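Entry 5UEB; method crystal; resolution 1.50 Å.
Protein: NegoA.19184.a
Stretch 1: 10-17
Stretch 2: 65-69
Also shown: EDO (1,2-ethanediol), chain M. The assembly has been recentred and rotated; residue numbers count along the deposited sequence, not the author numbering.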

ATOM      1  N   LYS B  10      19.187  -2.785  17.533  1.00 10.89           N
ATOM      2  CA  LYS B  10      19.084  -3.483  16.260  1.00 10.12           C
ATOM      3  C   LYS B  10      17.935  -4.486  16.306  1.00 10.22           C
ATOM      4  O   LYS B  10      17.625  -5.079  17.355  1.00 11.83           O
ATOM      5  CB  LYS B  10      20.377  -4.233  15.939  1.00 11.63           C
ATOM      6  CG  LYS B  10      21.676  -3.461  16.165  1.00 12.54           C
ATOM      7  CD  LYS B  10      21.660  -2.054  15.587  1.00 11.76           C
ATOM      8  CE  LYS B  10      21.413  -2.064  14.079  1.00 11.85           C
ATOM      9  NZ  LYS B  10      21.567  -0.676  13.537  1.00 15.87           N
ATOM     10  N   SER B  11      17.302  -4.684  15.154  1.00 10.23           N
ATOM     11  CA  SER B  11      16.172  -5.595  15.091  1.00  9.64           C
ATOM     12  C   SER B  11      16.030  -6.147  13.677  1.00 12.16           C
ATOM     13  O   SER B  11      16.781  -5.793  12.756  1.00 11.44           O
ATOM     14  CB  SER B  11      14.897  -4.908  15.589  1.00 11.49           C
ATOM     15  OG  SER B  11      13.834  -5.838  15.757  1.00 14.71           O
ATOM     16  N   LYS B  12      15.067  -7.053  13.532  1.00 10.25           N
ATOM     17  CA  LYS B  12      14.711  -7.667  12.261  1.00 10.73           C
ATOM     18  C   LYS B  12      13.201  -7.615  12.100  1.00  9.91           C
ATOM     19  O   LYS B  12      12.445  -7.751  13.074  1.00 11.98           O
ATOM     20  CB  LYS B  12      15.099  -9.152  12.231  1.00 13.29           C
ATOM     21  CG  LYS B  12      16.477  -9.494  12.748  1.00 23.08           C
ATOM     22  CD  LYS B  12      17.532  -9.128  11.750  1.00 23.40           C
ATOM     23  CE  LYS B  12      18.841  -9.836  12.087  1.00 24.57           C
ATOM     24  NZ  LYS B  12      19.942  -9.339  11.224  1.00 22.43           N
ATOM     25  N   LEU B  13      12.771  -7.449  10.852  1.00 11.26           N
ATOM     26  CA  LEU B  13      11.361  -7.388  10.505  1.00 12.62           C
ATOM     27  C   LEU B  13      11.092  -8.364   9.368  1.00 11.63           C
ATOM     28  O   LEU B  13      11.899  -8.466   8.442  1.00 13.09           O
ATOM     29  CB  LEU B  13      11.094  -5.978   9.983  1.00 17.88           C
ATOM     30  CG  LEU B  13       9.660  -5.554   9.808  1.00 25.41           C
ATOM     31  CD1 LEU B  13       8.989  -5.715  11.139  1.00 29.73           C
ATOM     32  CD2 LEU B  13       9.682  -4.119   9.362  1.00 20.17           C
ATOM     33  N   THR B  14       9.960  -9.073   9.426  1.00 10.76           N
ATOM     34  CA  THR B  14       9.498  -9.886   8.299  1.00 10.22           C
ATOM     35  C   THR B  14       8.455  -9.112   7.495  1.00 11.52           C
ATOM     36  O   THR B  14       7.490  -8.596   8.057  1.00 11.71           O
ATOM     37  CB  THR B  14       8.904 -11.209   8.784  1.00 16.78           C
ATOM     38  OG1 THR B  14       9.922 -11.967   9.447  1.00 17.57           O
ATOM     39  CG2 THR B  14       8.352 -12.025   7.603  1.00 16.41           C
ATOM     40  N   VAL B  15       8.671  -9.011   6.183  1.00 11.30           N
ATOM     41  CA  VAL B  15       7.701  -8.430   5.261  1.00 13.19           C
ATOM     42  C   VAL B  15       7.023  -9.578   4.526  1.00 10.76           C
ATOM     43  O   VAL B  15       7.685 -10.332   3.804  1.00 12.83           O
ATOM     44  CB  VAL B  15       8.378  -7.489   4.251  1.00 13.33           C
ATOM     45  CG1 VAL B  15       7.329  -6.839   3.337  1.00 16.03           C
ATOM     46  CG2 VAL B  15       9.180  -6.428   4.961  1.00 16.36           C
ATOM     47  N   VAL B  16       5.713  -9.720   4.710  1.00 11.89           N
ATOM     48  CA  VAL B  16       4.920 -10.679   3.946  1.00 11.99           C
ATOM     49  C   VAL B  16       4.422  -9.974   2.691  1.00 14.15           C
ATOM     50  O   VAL B  16       3.927  -8.841   2.759  1.00 17.53           O
ATOM     51  CB  VAL B  16       3.746 -11.216   4.781  1.00 14.27           C
ATOM     52  CG1 VAL B  16       2.930 -12.224   3.977  1.00 17.05           C
ATOM     53  CG2 VAL B  16       4.250 -11.867   6.056  1.00 17.09           C
ATOM     54  N   TYR B  17       4.602 -10.616   1.537  1.00 12.32           N
ATOM     55  CA  TYR B  17       4.247  -9.988   0.269  1.00 12.31           C
ATOM     56  C   TYR B  17       3.855 -11.078  -0.718  1.00 12.98           C
ATOM     57  O   TYR B  17       4.077 -12.267  -0.482  1.00 12.98           O
ATOM     58  CB  TYR B  17       5.410  -9.127  -0.276  1.00 12.74           C
ATOM     59  CG  TYR B  17       6.637  -9.931  -0.643  1.00 13.79           C
ATOM     60  CD1 TYR B  17       7.531 -10.369   0.330  1.00 13.45           C
ATOM     61  CD2 TYR B  17       6.901 -10.263  -1.966  1.00 14.03           C
ATOM     62  CE1 TYR B  17       8.634 -11.137   0.001  1.00 13.52           C
ATOM     63  CE2 TYR B  17       8.019 -11.026  -2.313  1.00 12.54           C
ATOM     64  CZ  TYR B  17       8.883 -11.455  -1.320  1.00 14.66           C
ATOM     65  OH  TYR B  17       9.975 -12.224  -1.658  1.00 15.39           O
ATOM     66  N   MET B  65       7.403 -12.563  16.989  1.00 19.35           N
ATOM     67  CA  MET B  65       8.163 -12.042  15.864  1.00 17.62           C
ATOM     68  C   MET B  65       7.587 -10.693  15.447  1.00 15.73           C
ATOM     69  O   MET B  65       6.443 -10.362  15.766  1.00 16.67           O
ATOM     70  CB  MET B  65       8.130 -13.033  14.690  1.00 20.64           C
ATOM     71  CG  MET B  65       8.933 -14.291  14.951  1.00 24.01           C
ATOM     72  SD  MET B  65       8.619 -15.531  13.683  1.00 38.56           S
ATOM     73  CE  MET B  65       6.872 -15.817  13.935  1.00 45.54           C
ATOM     74  N   LEU B  66       8.383  -9.905  14.727  1.00 14.73           N
ATOM     75  CA  LEU B  66       7.947  -8.590  14.261  1.00 12.03           C
ATOM     76  C   LEU B  66       7.691  -8.593  12.759  1.00 12.63           C
ATOM     77  O   LEU B  66       8.496  -9.121  11.980  1.00 14.44           O
ATOM     78  CB  LEU B  66       8.977  -7.505  14.588  1.00 11.73           C
ATOM     79  CG  LEU B  66       9.352  -7.366  16.060  1.00 12.63           C
ATOM     80  CD1 LEU B  66      10.412  -6.275  16.199  1.00 15.09           C
ATOM     81  CD2 LEU B  66       8.146  -7.056  16.951  1.00 13.95           C
ATOM     82  N   PHE B  67       6.576  -7.972  12.357  1.00 11.26           N
ATOM     83  CA  PHE B  67       6.129  -7.966  10.966  1.00 11.51           C
ATOM     84  C   PHE B  67       5.870  -6.550  10.480  1.00 14.31           C
ATOM     85  O   PHE B  67       5.361  -5.711  11.220  1.00 14.12           O
ATOM     86  CB  PHE B  67       4.851  -8.792  10.785  1.00 14.10           C
ATOM     87  CG  PHE B  67       5.048 -10.238  11.066  1.00 15.23           C
ATOM     88  CD1 PHE B  67       4.872 -10.741  12.349  1.00 16.86           C
ATOM     89  CD2 PHE B  67       5.438 -11.094  10.051  1.00 17.20           C
ATOM     90  CE1 PHE B  67       5.069 -12.087  12.609  1.00 19.35           C
ATOM     91  CE2 PHE B  67       5.638 -12.436  10.299  1.00 20.30           C
ATOM     92  CZ  PHE B  67       5.456 -12.932  11.587  1.00 22.13           C
ATOM     93  N   PHE B  68       6.203  -6.300   9.214  1.00 13.40           N
ATOM     94  CA  PHE B  68       5.845  -5.032   8.591  1.00 13.59           C
ATOM     95  C   PHE B  68       4.333  -4.863   8.625  1.00 12.50           C
ATOM     96  O   PHE B  68       3.589  -5.790   8.292  1.00 14.80           O
ATOM     97  CB  PHE B  68       6.311  -5.042   7.131  1.00 12.31           C
ATOM     98  CG  PHE B  68       5.727  -3.925   6.295  1.00 12.09           C
ATOM     99  CD1 PHE B  68       6.290  -2.656   6.323  1.00 14.87           C
ATOM    100  CD2 PHE B  68       4.629  -4.147   5.483  1.00 18.28           C
ATOM    101  CE1 PHE B  68       5.757  -1.629   5.562  1.00 12.87           C
ATOM    102  CE2 PHE B  68       4.084  -3.122   4.718  1.00 18.42           C
ATOM    103  CZ  PHE B  68       4.662  -1.858   4.753  1.00 15.55           C
ATOM    104  N   ASP B  69       3.870  -3.672   9.000  1.00 13.64           N
ATOM    105  CA  ASP B  69       2.447  -3.368   8.915  1.00 13.99           C
ATOM    106  C   ASP B  69       2.114  -2.320   7.866  1.00 14.69           C
ATOM    107  O   ASP B  69       1.263  -2.566   7.002  1.00 16.81           O
ATOM    108  CB  ASP B  69       1.868  -2.941  10.268  1.00 15.94           C
ATOM    109  CG  ASP B  69       0.353  -2.922  10.242  1.00 19.63           C
ATOM    110  OD1 ASP B  69      -0.254  -4.003  10.376  1.00 26.69           O
ATOM    111  OD2 ASP B  69      -0.228  -1.846  10.033  1.00 20.06           O
TER
HETATM  112  C1  EDO M 206      11.475 -11.320  12.138  0.50 19.56           C
HETATM  113  O1  EDO M 206      10.059 -11.388  11.922  0.50 21.81           O
HETATM  114  C2  EDO M 206      11.764 -11.743  13.574  0.50 24.40           C
HETATM  115  O2  EDO M 206      11.164 -10.797  14.467  0.50 24.17           O
HETATM  116  O   HOH W   1       4.065  -7.976   6.544  1.00 20.46           O

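Two strands of one chain, running in broadly the same direction but crossing at 53°, touch along a short segment and are joined by a single backbone bridge, T14 with F67, whose CA atoms lie 4.7 Å apart. Together they bury 401 Å² of surface. Because the strands diverge, contact fades toward the ends of stretch 1: K10 lies out of reach, and its long charged chain is exposed and finds a partner for NZ elsewhere in the structure.

S11 is the first residue to touch the partner. Its CA-to-CB bond points toward stretch 2, and its OG sits 3.5 Å from CD1 of L66, a packing contact that a small side chain can make without filling much space. K12 contributes mainly backbone, its O lying 3.8 Å from L66 CB, while its side chain leads away and leaves its amino group free to bond elsewhere in the structure.

With L13 the interface becomes apolar and buried. The CA-to-CB bond points sideways, but the end of the chain comes nearer, so that CD1 reaches 3.3 Å from F67 C and 3.9 Å from L66 CB, while CD2 lies 4.1 Å from F68 CB. A branched, flexible leucine suits this place because its two methyls can cover backbone and side chains together.

T14 supplies the polar fastening. Its N donates to L66 O (2.9 Å, nearly linear at 174°), and its O accepts from F68 N (2.9 Å, 165°); the same T14 O also receives a CA-H...O contact from F67 CA at 3.3 Å. Flanking F67 in this way, the two hydrogen bonds define the bridge. The threonine side chain serves two environments: CB packs 3.7 Å from F67 CD2, while OG1 lies 2.5 Å from O1 of an ethanediol, probably from the crystallisation liquor. That O1 donates to L66 O at 2.8 Å, and the diol's O2 accepts from L66 N at 2.9 Å, so the small molecule occupies polar backbone groups where the strands part.

V15, buried, sets CG2 against F68 CB at 3.9 Å, on the same side as L13; the compact, beta-branched side chain suits both an extended backbone and close packing. V16 turns to the other side, where its CG2 approaches F67 CD2 at 4.2 Å, extending the apolar patch begun by T14 CB. Here the backbones are too far apart to bond directly, and a water spans the gap, accepting from V16 N at 3.0 Å and donating to F68 O at 2.8 Å. Y17 lies beyond the contact.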